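Local atomic coordinates of hydrazine synthase subunit alpha (PDB entry 5C2V), a protein that forms hydrazine from hydroxylamine and ammonia, the second half-reaction of the hydrazine synthase complex of an anaerobic ammonium-oxidising bacterium. Residues G334-M348 with S351-F365. Numbering follows the deposited sequence.
Sequences GGLYRSPYPLPDDRM and SYAERGDFGIYWFNF. With CA (calcium ion), chain B.
Strand 336-342 runs antiparallel to strand 351-353, at 166° and 4.9 Å between axes, with L336-A353 and R338-S351 as hydrogen-bonded pairs and Y337-Y352 as the non-hydrogen-bonded pair between them. Each of the two outer pairs is closed by reciprocal N-H...O=C bonds, among them L336 N to A353 O at 2.9 Å. At the start of strand 348-353, F363 N of the third strand donates to M348 O at 2.9 Å, and a water that accepts from M348 N and donates to F363 O bridges the same two residues. On the face bearing L336, R338 and S351, the R338 chain crosses the F358 ring at about a right angle and sets CD over it, 3.7 Å from the centroid; A353 CB lies against the opposite ring face. The guanidinium continues to a salt bridge with D44. These strands are the first three of a four-stranded antiparallel sheet, 336-342, 348-353, 359-364 and 369-373, a meander consistent with one blade of the N-terminal six-bladed beta-propeller. The backbone carbonyl O of F358 binds a calcium ion, with D376, D377, W380 and D382 completing the site. On the other face Y352 CD1 sits 3.3 Å from Y337 CZ, over one face of the Y337 ring, the planes 43° apart. M348, CG anti to its N (chi1 -173°), runs beside F363 and folds at chi3 to rest CE over that ring, also touching F365 CZ. Near the 343-346 type I turn, the R347 guanidinium stacks on one face of the W362 indole, nearly parallel to it, centres 4.4 Å apart, while L343 CD1 meets the indole edge.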
ATOM      1  N   GLY D 334     -16.976 -13.078 -14.431  1.00 57.50           N
ATOM      2  CA  GLY D 334     -16.647 -13.816 -13.222  1.00 56.11           C
ATOM      3  C   GLY D 334     -15.934 -15.141 -13.449  1.00 66.28           C
ATOM      4  O   GLY D 334     -15.683 -15.885 -12.500  1.00 61.40           O
ATOM      5  N   GLY D 335     -15.599 -15.438 -14.702  1.00 76.80           N
ATOM      6  CA  GLY D 335     -14.931 -16.685 -15.037  1.00 63.54           C
ATOM      7  C   GLY D 335     -13.428 -16.631 -14.832  1.00 57.07           C
ATOM      8  O   GLY D 335     -12.863 -15.563 -14.598  1.00 65.03           O
ATOM      9  N   LEU D 336     -12.779 -17.789 -14.918  1.00 49.79           N
ATOM     10  CA  LEU D 336     -11.330 -17.873 -14.751  1.00 73.77           C
ATOM     11  C   LEU D 336     -10.619 -18.178 -16.068  1.00 80.37           C
ATOM     12  O   LEU D 336     -11.012 -19.083 -16.810  1.00 63.66           O
ATOM     13  CB  LEU D 336     -10.971 -18.934 -13.708  1.00 65.37           C
ATOM     14  CG  LEU D 336     -11.362 -18.631 -12.260  1.00 78.04           C
ATOM     15  CD1 LEU D 336     -10.886 -19.739 -11.331  1.00 63.21           C
ATOM     16  CD2 LEU D 336     -10.806 -17.285 -11.823  1.00 48.67           C
ATOM     17  N   TYR D 337      -9.566 -17.414 -16.346  1.00 64.67           N
ATOM     18  CA  TYR D 337      -8.801 -17.556 -17.580  1.00 58.87           C
ATOM     19  C   TYR D 337      -7.390 -18.069 -17.318  1.00 62.33           C
ATOM     20  O   TYR D 337      -6.800 -17.795 -16.272  1.00 65.07           O
ATOM     21  CB  TYR D 337      -8.727 -16.219 -18.321  1.00 47.68           C
ATOM     22  CG  TYR D 337     -10.039 -15.749 -18.908  1.00 66.04           C
ATOM     23  CD1 TYR D 337     -11.010 -15.160 -18.108  1.00 67.72           C
ATOM     24  CD2 TYR D 337     -10.300 -15.882 -20.265  1.00 55.10           C
ATOM     25  CE1 TYR D 337     -12.208 -14.725 -18.643  1.00 68.13           C
ATOM     26  CE2 TYR D 337     -11.494 -15.450 -20.809  1.00 63.95           C
ATOM     27  CZ  TYR D 337     -12.444 -14.871 -19.993  1.00 73.70           C
ATOM     28  OH  TYR D 337     -13.635 -14.440 -20.530  1.00 75.19           O
ATOM     29  N   ARG D 338      -6.854 -18.815 -18.278  1.00 60.87           N
ATOM     30  CA  ARG D 338      -5.481 -19.296 -18.212  1.00 56.48           C
ATOM     31  C   ARG D 338      -4.954 -19.620 -19.610  1.00 63.90           C
ATOM     32  O   ARG D 338      -5.731 -19.843 -20.544  1.00 63.02           O
ATOM     33  CB  ARG D 338      -5.385 -20.531 -17.309  1.00 49.89           C
ATOM     34  CG  ARG D 338      -6.045 -21.769 -17.891  1.00 65.57           C
ATOM     35  CD  ARG D 338      -6.212 -22.877 -16.865  1.00 61.42           C
ATOM     36  NE  ARG D 338      -4.940 -23.377 -16.358  1.00 55.15           N
ATOM     37  CZ  ARG D 338      -4.823 -24.432 -15.556  1.00 60.98           C
ATOM     38  NH1 ARG D 338      -5.903 -25.099 -15.174  1.00 57.20           N
ATOM     39  NH2 ARG D 338      -3.626 -24.822 -15.138  1.00 74.77           N
ATOM     40  N   SER D 339      -3.629 -19.634 -19.735  1.00 66.79           N
ATOM     41  CA  SER D 339      -2.937 -20.031 -20.962  1.00 62.85           C
ATOM     42  C   SER D 339      -3.432 -19.340 -22.235  1.00 65.28           C
ATOM     43  O   SER D 339      -3.976 -19.997 -23.122  1.00 74.53           O
ATOM     44  CB  SER D 339      -3.043 -21.546 -21.138  1.00 69.75           C
ATOM     45  OG  SER D 339      -2.622 -22.227 -19.967  1.00 85.04           O
ATOM     46  N   PRO D 340      -3.246 -18.013 -22.331  1.00 70.48           N
ATOM     47  CA  PRO D 340      -3.630 -17.311 -23.561  1.00 71.65           C
ATOM     48  C   PRO D 340      -2.625 -17.546 -24.688  1.00 73.35           C
ATOM     49  O   PRO D 340      -1.427 -17.629 -24.419  1.00 54.70           O
ATOM     50  CB  PRO D 340      -3.641 -15.845 -23.130  1.00 66.06           C
ATOM     51  CG  PRO D 340      -2.604 -15.777 -22.061  1.00 66.01           C
ATOM     52  CD  PRO D 340      -2.654 -17.100 -21.336  1.00 62.83           C
ATOM     53  N   TYR D 341      -3.100 -17.657 -25.925  1.00 81.15           N
ATOM     54  CA  TYR D 341      -2.203 -17.863 -27.059  1.00 78.27           C
ATOM     55  C   TYR D 341      -2.536 -16.980 -28.261  1.00 60.73           C
ATOM     56  O   TYR D 341      -3.362 -17.352 -29.094  1.00 66.43           O
ATOM     57  CB  TYR D 341      -2.199 -19.328 -27.489  1.00 70.19           C
ATOM     58  CG  TYR D 341      -0.909 -19.718 -28.169  1.00 68.01           C
ATOM     59  CD1 TYR D 341      -0.714 -19.475 -29.521  1.00 71.73           C
ATOM     60  CD2 TYR D 341       0.125 -20.303 -27.452  1.00 65.28           C
ATOM     61  CE1 TYR D 341       0.468 -19.818 -30.143  1.00 56.68           C
ATOM     62  CE2 TYR D 341       1.311 -20.649 -28.064  1.00 63.21           C
ATOM     63  CZ  TYR D 341       1.476 -20.404 -29.409  1.00 71.86           C
ATOM     64  OH  TYR D 341       2.656 -20.748 -30.020  1.00 75.39           O
ATOM     65  N   PRO D 342      -1.900 -15.802 -28.348  1.00 62.36           N
ATOM     66  CA  PRO D 342      -2.116 -14.878 -29.468  1.00 66.78           C
ATOM     67  C   PRO D 342      -1.708 -15.478 -30.814  1.00 73.65           C
ATOM     68  O   PRO D 342      -0.751 -16.250 -30.883  1.00 48.60           O
ATOM     69  CB  PRO D 342      -1.219 -13.679 -29.122  1.00 67.59           C
ATOM     70  CG  PRO D 342      -0.852 -13.850 -27.679  1.00 66.53           C
ATOM     71  CD  PRO D 342      -0.855 -15.320 -27.430  1.00 60.07           C
ATOM     72  N   LEU D 343      -2.432 -15.118 -31.870  1.00 73.61           N
ATOM     73  CA  LEU D 343      -2.102 -15.563 -33.220  1.00 81.33           C
ATOM     74  C   LEU D 343      -1.692 -14.379 -34.092  1.00 80.32           C
ATOM     75  O   LEU D 343      -2.141 -13.256 -33.866  1.00 81.74           O
ATOM     76  CB  LEU D 343      -3.288 -16.294 -33.857  1.00 79.79           C
ATOM     77  CG  LEU D 343      -3.562 -17.743 -33.447  1.00 82.26           C
ATOM     78  CD1 LEU D 343      -4.759 -18.293 -34.210  1.00 80.80           C
ATOM     79  CD2 LEU D 343      -2.335 -18.609 -33.680  1.00 79.48           C
ATOM     80  N   PRO D 344      -0.834 -14.631 -35.095  1.00 83.89           N
ATOM     81  CA  PRO D 344      -0.432 -13.629 -36.091  1.00 72.70           C
ATOM     82  C   PRO D 344      -1.612 -13.073 -36.888  1.00 67.13           C
ATOM     83  O   PRO D 344      -1.479 -12.051 -37.559  1.00 88.16           O
ATOM     84  CB  PRO D 344       0.522 -14.408 -37.000  1.00 82.19           C
ATOM     85  CG  PRO D 344       1.089 -15.459 -36.118  1.00 69.43           C
ATOM     86  CD  PRO D 344      -0.039 -15.866 -35.214  1.00 70.00           C
ATOM     87  N   ASP D 345      -2.755 -13.748 -36.804  1.00 71.01           N
ATOM     88  CA  ASP D 345      -3.970 -13.328 -37.491  1.00 73.11           C
ATOM     89  C   ASP D 345      -4.747 -12.338 -36.634  1.00 87.44           C
ATOM     90  O   ASP D 345      -5.876 -11.971 -36.965  1.00 81.64           O
ATOM     91  CB  ASP D 345      -4.852 -14.533 -37.819  1.00 85.88           C
ATOM     92  CG  ASP D 345      -4.086 -15.645 -38.498  1.00 94.77           C
ATOM     93  OD1 ASP D 345      -3.128 -15.341 -39.238  1.00120.15           O
ATOM     94  OD2 ASP D 345      -4.441 -16.824 -38.290  1.00 89.87           O
ATOM     95  N   ASP D 346      -4.131 -11.941 -35.522  1.00 90.15           N
ATOM     96  CA  ASP D 346      -4.743 -11.088 -34.504  1.00 85.72           C
ATOM     97  C   ASP D 346      -5.899 -11.803 -33.814  1.00 79.26           C
ATOM     98  O   ASP D 346      -6.818 -11.167 -33.300  1.00 72.40           O
ATOM     99  CB  ASP D 346      -5.222  -9.759 -35.100  1.00 68.69           C
ATOM    100  CG  ASP D 346      -4.086  -8.935 -35.668  1.00 82.93           C
ATOM    101  OD1 ASP D 346      -2.937  -9.116 -35.215  1.00 75.89           O
ATOM    102  OD2 ASP D 346      -4.342  -8.105 -36.566  1.00 80.28           O
ATOM    103  N   ARG D 347      -5.843 -13.131 -33.805  1.00 82.68           N
ATOM    104  CA  ARG D 347      -6.768 -13.917 -33.004  1.00 79.42           C
ATOM    105  C   ARG D 347      -6.045 -14.425 -31.766  1.00 75.79           C
ATOM    106  O   ARG D 347      -4.836 -14.234 -31.627  1.00 67.11           O
ATOM    107  CB  ARG D 347      -7.337 -15.085 -33.812  1.00 86.16           C
ATOM    108  CG  ARG D 347      -8.082 -14.670 -35.071  1.00 93.83           C
ATOM    109  CD  ARG D 347      -8.700 -15.872 -35.770  1.00 94.80           C
ATOM    110  NE  ARG D 347      -7.688 -16.806 -36.255  1.00 93.46           N
ATOM    111  CZ  ARG D 347      -7.963 -17.981 -36.813  1.00 76.93           C
ATOM    112  NH1 ARG D 347      -9.222 -18.370 -36.955  1.00 78.27           N
ATOM    113  NH2 ARG D 347      -6.980 -18.767 -37.227  1.00 78.96           N
ATOM    114  N   MET D 348      -6.778 -15.077 -30.870  1.00 80.49           N
ATOM    115  CA  MET D 348      -6.167 -15.649 -29.678  1.00 70.37           C
ATOM    116  C   MET D 348      -6.950 -16.858 -29.176  1.00 66.00           C
ATOM    117  O   MET D 348      -8.181 -16.875 -29.220  1.00 72.81           O
ATOM    118  CB  MET D 348      -6.057 -14.587 -28.579  1.00 58.37           C
ATOM    119  CG  MET D 348      -5.287 -15.034 -27.346  1.00 75.67           C
ATOM    120  SD  MET D 348      -4.821 -13.664 -26.268  1.00 69.13           S
ATOM    121  CE  MET D 348      -6.423 -12.946 -25.916  1.00 63.19           C
ATOM    122  N   SER D 351      -7.760 -20.568 -22.533  1.00 64.45           N
ATOM    123  CA  SER D 351      -8.394 -21.594 -21.720  1.00 69.99           C
ATOM    124  C   SER D 351      -9.291 -20.908 -20.700  1.00 63.82           C
ATOM    125  O   SER D 351      -8.848 -20.040 -19.953  1.00 60.06           O
ATOM    126  CB  SER D 351      -7.360 -22.482 -21.034  1.00 64.14           C
ATOM    127  OG  SER D 351      -7.993 -23.443 -20.208  1.00 72.52           O
ATOM    128  N   TYR D 352     -10.556 -21.300 -20.681  1.00 60.52           N
ATOM    129  CA  TYR D 352     -11.564 -20.563 -19.940  1.00 61.98           C
ATOM    130  C   TYR D 352     -12.501 -21.491 -19.185  1.00 61.17           C
ATOM    131  O   TYR D 352     -13.007 -22.469 -19.739  1.00 72.35           O
ATOM    132  CB  TYR D 352     -12.352 -19.672 -20.903  1.00 60.69           C
ATOM    133  CG  TYR D 352     -13.579 -19.009 -20.321  1.00 64.44           C
ATOM    134  CD1 TYR D 352     -13.466 -17.974 -19.404  1.00 71.04           C
ATOM    135  CD2 TYR D 352     -14.853 -19.399 -20.715  1.00 67.00           C
ATOM    136  CE1 TYR D 352     -14.586 -17.357 -18.881  1.00 61.86           C
ATOM    137  CE2 TYR D 352     -15.978 -18.787 -20.199  1.00 62.20           C
ATOM    138  CZ  TYR D 352     -15.839 -17.767 -19.283  1.00 58.14           C
ATOM    139  OH  TYR D 352     -16.957 -17.156 -18.765  1.00 76.64           O
ATOM    140  N   ALA D 353     -12.703 -21.195 -17.906  1.00 74.33           N
ATOM    141  CA  ALA D 353     -13.753 -21.851 -17.147  1.00 58.44           C
ATOM    142  C   ALA D 353     -14.731 -20.800 -16.650  1.00 57.99           C
ATOM    143  O   ALA D 353     -14.418 -20.032 -15.739  1.00 63.70           O
ATOM    144  CB  ALA D 353     -13.168 -22.634 -15.988  1.00 63.90           C
ATOM    145  N   GLU D 354     -15.913 -20.768 -17.255  1.00 69.86           N
ATOM    146  CA  GLU D 354     -16.966 -19.856 -16.834  1.00 55.77           C
ATOM    147  C   GLU D 354     -17.353 -20.124 -15.395  1.00 77.97           C
ATOM    148  O   GLU D 354     -17.026 -19.368 -14.480  1.00 70.81           O
ATOM    149  CB  GLU D 354     -18.190 -20.007 -17.742  1.00 53.87           C
ATOM    150  CG  GLU D 354     -19.302 -19.006 -17.492  1.00 51.27           C
ATOM    151  CD  GLU D 354     -20.508 -19.255 -18.379  1.00 60.02           C
ATOM    152  OE1 GLU D 354     -20.537 -20.301 -19.059  1.00 74.79           O
ATOM    153  OE2 GLU D 354     -21.421 -18.404 -18.401  1.00 65.22           O
ATOM    154  N   ARG D 355     -18.059 -21.230 -15.220  1.00 79.70           N
ATOM    155  CA  ARG D 355     -18.440 -21.724 -13.913  1.00 68.39           C
ATOM    156  C   ARG D 355     -17.523 -22.828 -13.415  1.00 72.10           C
ATOM    157  O   ARG D 355     -17.911 -23.580 -12.541  1.00 81.17           O
ATOM    158  CB  ARG D 355     -19.904 -22.150 -13.897  1.00 73.36           C
ATOM    159  CG  ARG D 355     -20.791 -20.952 -13.582  1.00 76.31           C
ATOM    160  CD  ARG D 355     -20.140 -20.097 -12.486  1.00 72.88           C
ATOM    161  NE  ARG D 355     -20.665 -18.735 -12.410  1.00 66.93           N
ATOM    162  CZ  ARG D 355     -19.973 -17.653 -12.761  1.00 66.87           C
ATOM    163  NH1 ARG D 355     -18.735 -17.776 -13.219  1.00 68.69           N
ATOM    164  NH2 ARG D 355     -20.518 -16.449 -12.658  1.00 67.61           N
ATOM    165  N   GLY D 356     -16.350 -22.975 -14.025  1.00 86.35           N
ATOM    166  CA  GLY D 356     -15.340 -23.872 -13.487  1.00 80.27           C
ATOM    167  C   GLY D 356     -14.890 -25.108 -14.243  1.00 85.65           C
ATOM    168  O   GLY D 356     -13.981 -25.805 -13.789  1.00 75.10           O
ATOM    169  N   ASP D 357     -15.512 -25.405 -15.377  1.00 90.18           N
ATOM    170  CA  ASP D 357     -14.940 -26.400 -16.277  1.00 92.41           C
ATOM    171  C   ASP D 357     -14.082 -25.702 -17.332  1.00 72.57           C
ATOM    172  O   ASP D 357     -14.602 -24.985 -18.187  1.00 75.18           O
ATOM    173  CB  ASP D 357     -16.032 -27.236 -16.944  1.00 88.40           C
ATOM    174  CG  ASP D 357     -15.478 -28.461 -17.645  1.00 80.06           C
ATOM    175  OD1 ASP D 357     -14.523 -29.068 -17.117  1.00 82.07           O
ATOM    176  OD2 ASP D 357     -15.993 -28.812 -18.727  1.00 84.92           O
ATOM    177  N   PHE D 358     -12.771 -25.910 -17.263  1.00 58.39           N
ATOM    178  CA  PHE D 358     -11.844 -25.277 -18.199  1.00 83.85           C
ATOM    179  C   PHE D 358     -11.919 -25.906 -19.586  1.00 81.98           C
ATOM    180  O   PHE D 358     -11.928 -27.130 -19.723  1.00 75.39           O
ATOM    181  CB  PHE D 358     -10.405 -25.354 -17.678  1.00 76.46           C
ATOM    182  CG  PHE D 358     -10.054 -24.271 -16.697  1.00 89.93           C
ATOM    183  CD1 PHE D 358      -9.869 -22.965 -17.125  1.00 79.14           C
ATOM    184  CD2 PHE D 358      -9.888 -24.558 -15.352  1.00 87.46           C
ATOM    185  CE1 PHE D 358      -9.543 -21.965 -16.228  1.00 71.03           C
ATOM    186  CE2 PHE D 358      -9.559 -23.563 -14.451  1.00 76.01           C
ATOM    187  CZ  PHE D 358      -9.385 -22.264 -14.890  1.00 76.79           C
ATOM    188  N   GLY D 359     -11.961 -25.060 -20.609  1.00 81.23           N
ATOM    189  CA  GLY D 359     -12.013 -25.524 -21.985  1.00 77.46           C
ATOM    190  C   GLY D 359     -11.307 -24.568 -22.926  1.00 74.56           C
ATOM    191  O   GLY D 359     -10.906 -23.481 -22.524  1.00 74.34           O
ATOM    192  N   ILE D 360     -11.148 -24.971 -24.182  1.00 80.02           N
ATOM    193  CA  ILE D 360     -10.479 -24.126 -25.165  1.00 71.71           C
ATOM    194  C   ILE D 360     -11.488 -23.270 -25.927  1.00 67.80           C
ATOM    195  O   ILE D 360     -12.473 -23.782 -26.457  1.00 70.99           O
ATOM    196  CB  ILE D 360      -9.660 -24.964 -26.163  1.00 57.19           C
ATOM    197  CG1 ILE D 360      -8.703 -25.894 -25.413  1.00 67.78           C
ATOM    198  CG2 ILE D 360      -8.894 -24.060 -27.115  1.00 58.14           C
ATOM    199  CD1 ILE D 360      -7.734 -25.169 -24.505  1.00 54.58           C
ATOM    200  N   TYR D 361     -11.238 -21.965 -25.971  1.00 64.45           N
ATOM    201  CA  TYR D 361     -12.159 -21.026 -26.605  1.00 70.08           C
ATOM    202  C   TYR D 361     -11.430 -19.984 -27.449  1.00 70.46           C
ATOM    203  O   TYR D 361     -10.309 -19.582 -27.129  1.00 61.03           O
ATOM    204  CB  TYR D 361     -13.009 -20.311 -25.547  1.00 84.37           C
ATOM    205  CG  TYR D 361     -13.875 -21.223 -24.704  1.00 80.48           C
ATOM    206  CD1 TYR D 361     -13.363 -21.857 -23.580  1.00 64.92           C
ATOM    207  CD2 TYR D 361     -15.210 -21.433 -25.022  1.00 69.34           C
ATOM    208  CE1 TYR D 361     -14.151 -22.688 -22.805  1.00 63.61           C
ATOM    209  CE2 TYR D 361     -16.007 -22.261 -24.252  1.00 67.36           C
ATOM    210  CZ  TYR D 361     -15.472 -22.886 -23.145  1.00 68.39           C
ATOM    211  OH  TYR D 361     -16.260 -23.709 -22.376  1.00 73.20           O
ATOM    212  N   TRP D 362     -12.076 -19.552 -28.529  1.00 76.32           N
ATOM    213  CA  TRP D 362     -11.604 -18.404 -29.296  1.00 83.21           C
ATOM    214  C   TRP D 362     -11.918 -17.132 -28.526  1.00 85.54           C
ATOM    215  O   TRP D 362     -13.052 -16.928 -28.107  1.00 84.29           O
ATOM    216  CB  TRP D 362     -12.257 -18.356 -30.681  1.00 87.56           C
ATOM    217  CG  TRP D 362     -11.722 -19.363 -31.644  1.00 84.27           C
ATOM    218  CD1 TRP D 362     -12.380 -20.445 -32.151  1.00 78.36           C
ATOM    219  CD2 TRP D 362     -10.410 -19.384 -32.220  1.00 81.35           C
ATOM    220  NE1 TRP D 362     -11.560 -21.139 -33.008  1.00 92.95           N
ATOM    221  CE2 TRP D 362     -10.345 -20.508 -33.067  1.00 77.98           C
ATOM    222  CE3 TRP D 362      -9.287 -18.561 -32.101  1.00 79.48           C
ATOM    223  CZ2 TRP D 362      -9.199 -20.829 -33.791  1.00 84.74           C
ATOM    224  CZ3 TRP D 362      -8.151 -18.883 -32.820  1.00 81.48           C
ATOM    225  CH2 TRP D 362      -8.115 -20.006 -33.654  1.00 82.24           C
ATOM    226  N   PHE D 363     -10.922 -16.276 -28.332  1.00 77.13           N
ATOM    227  CA  PHE D 363     -11.136 -15.060 -27.554  1.00 76.84           C
ATOM    228  C   PHE D 363     -11.813 -13.972 -28.382  1.00 80.52           C
ATOM    229  O   PHE D 363     -11.602 -13.873 -29.591  1.00 89.00           O
ATOM    230  CB  PHE D 363      -9.812 -14.541 -26.989  1.00 70.70           C
ATOM    231  CG  PHE D 363      -9.982 -13.479 -25.938  1.00 81.97           C
ATOM    232  CD1 PHE D 363     -10.241 -13.826 -24.622  1.00 86.74           C
ATOM    233  CD2 PHE D 363      -9.889 -12.137 -26.267  1.00 71.69           C
ATOM    234  CE1 PHE D 363     -10.401 -12.853 -23.653  1.00 73.27           C
ATOM    235  CE2 PHE D 363     -10.047 -11.160 -25.302  1.00 78.03           C
ATOM    236  CZ  PHE D 363     -10.303 -11.519 -23.993  1.00 78.85           C
ATOM    237  N   ASN D 364     -12.632 -13.162 -27.719  1.00 65.22           N
ATOM    238  CA  ASN D 364     -13.290 -12.031 -28.362  1.00 63.42           C
ATOM    239  C   ASN D 364     -12.837 -10.722 -27.726  1.00 72.67           C
ATOM    240  O   ASN D 364     -13.079 -10.479 -26.544  1.00 85.15           O
ATOM    241  CB  ASN D 364     -14.812 -12.172 -28.273  1.00 69.18           C
ATOM    242  CG  ASN D 364     -15.549 -11.214 -29.197  1.00 82.20           C
ATOM    243  OD1 ASN D 364     -15.138 -10.069 -29.390  1.00 78.64           O
ATOM    244  ND2 ASN D 364     -16.650 -11.684 -29.774  1.00 78.96           N
ATOM    245  N   PHE D 365     -12.177  -9.881 -28.517  1.00 70.81           N
ATOM    246  CA  PHE D 365     -11.645  -8.619 -28.018  1.00 66.20           C
ATOM    247  C   PHE D 365     -12.714  -7.534 -27.914  1.00 76.71           C
ATOM    248  O   PHE D 365     -12.571  -6.587 -27.141  1.00 80.58           O
ATOM    249  CB  PHE D 365     -10.500  -8.141 -28.910  1.00 61.81           C
ATOM    250  CG  PHE D 365      -9.269  -8.994 -28.819  1.00 65.35           C
ATOM    251  CD1 PHE D 365      -9.123 -10.116 -29.619  1.00 66.93           C
ATOM    252  CD2 PHE D 365      -8.259  -8.680 -27.925  1.00 61.93           C
ATOM    253  CE1 PHE D 365      -7.991 -10.904 -29.532  1.00 64.93           C
ATOM    254  CE2 PHE D 365      -7.125  -9.464 -27.832  1.00 58.07           C
ATOM    255  CZ  PHE D 365      -6.990 -10.577 -28.638  1.00 52.34           C
TER
HETATM  256 CA    CA B 903     -13.121 -29.144 -20.013  1.00 65.94          CA
HETATM  257  O   HOH W   1      -9.539 -14.685 -31.368  1.00 75.14           O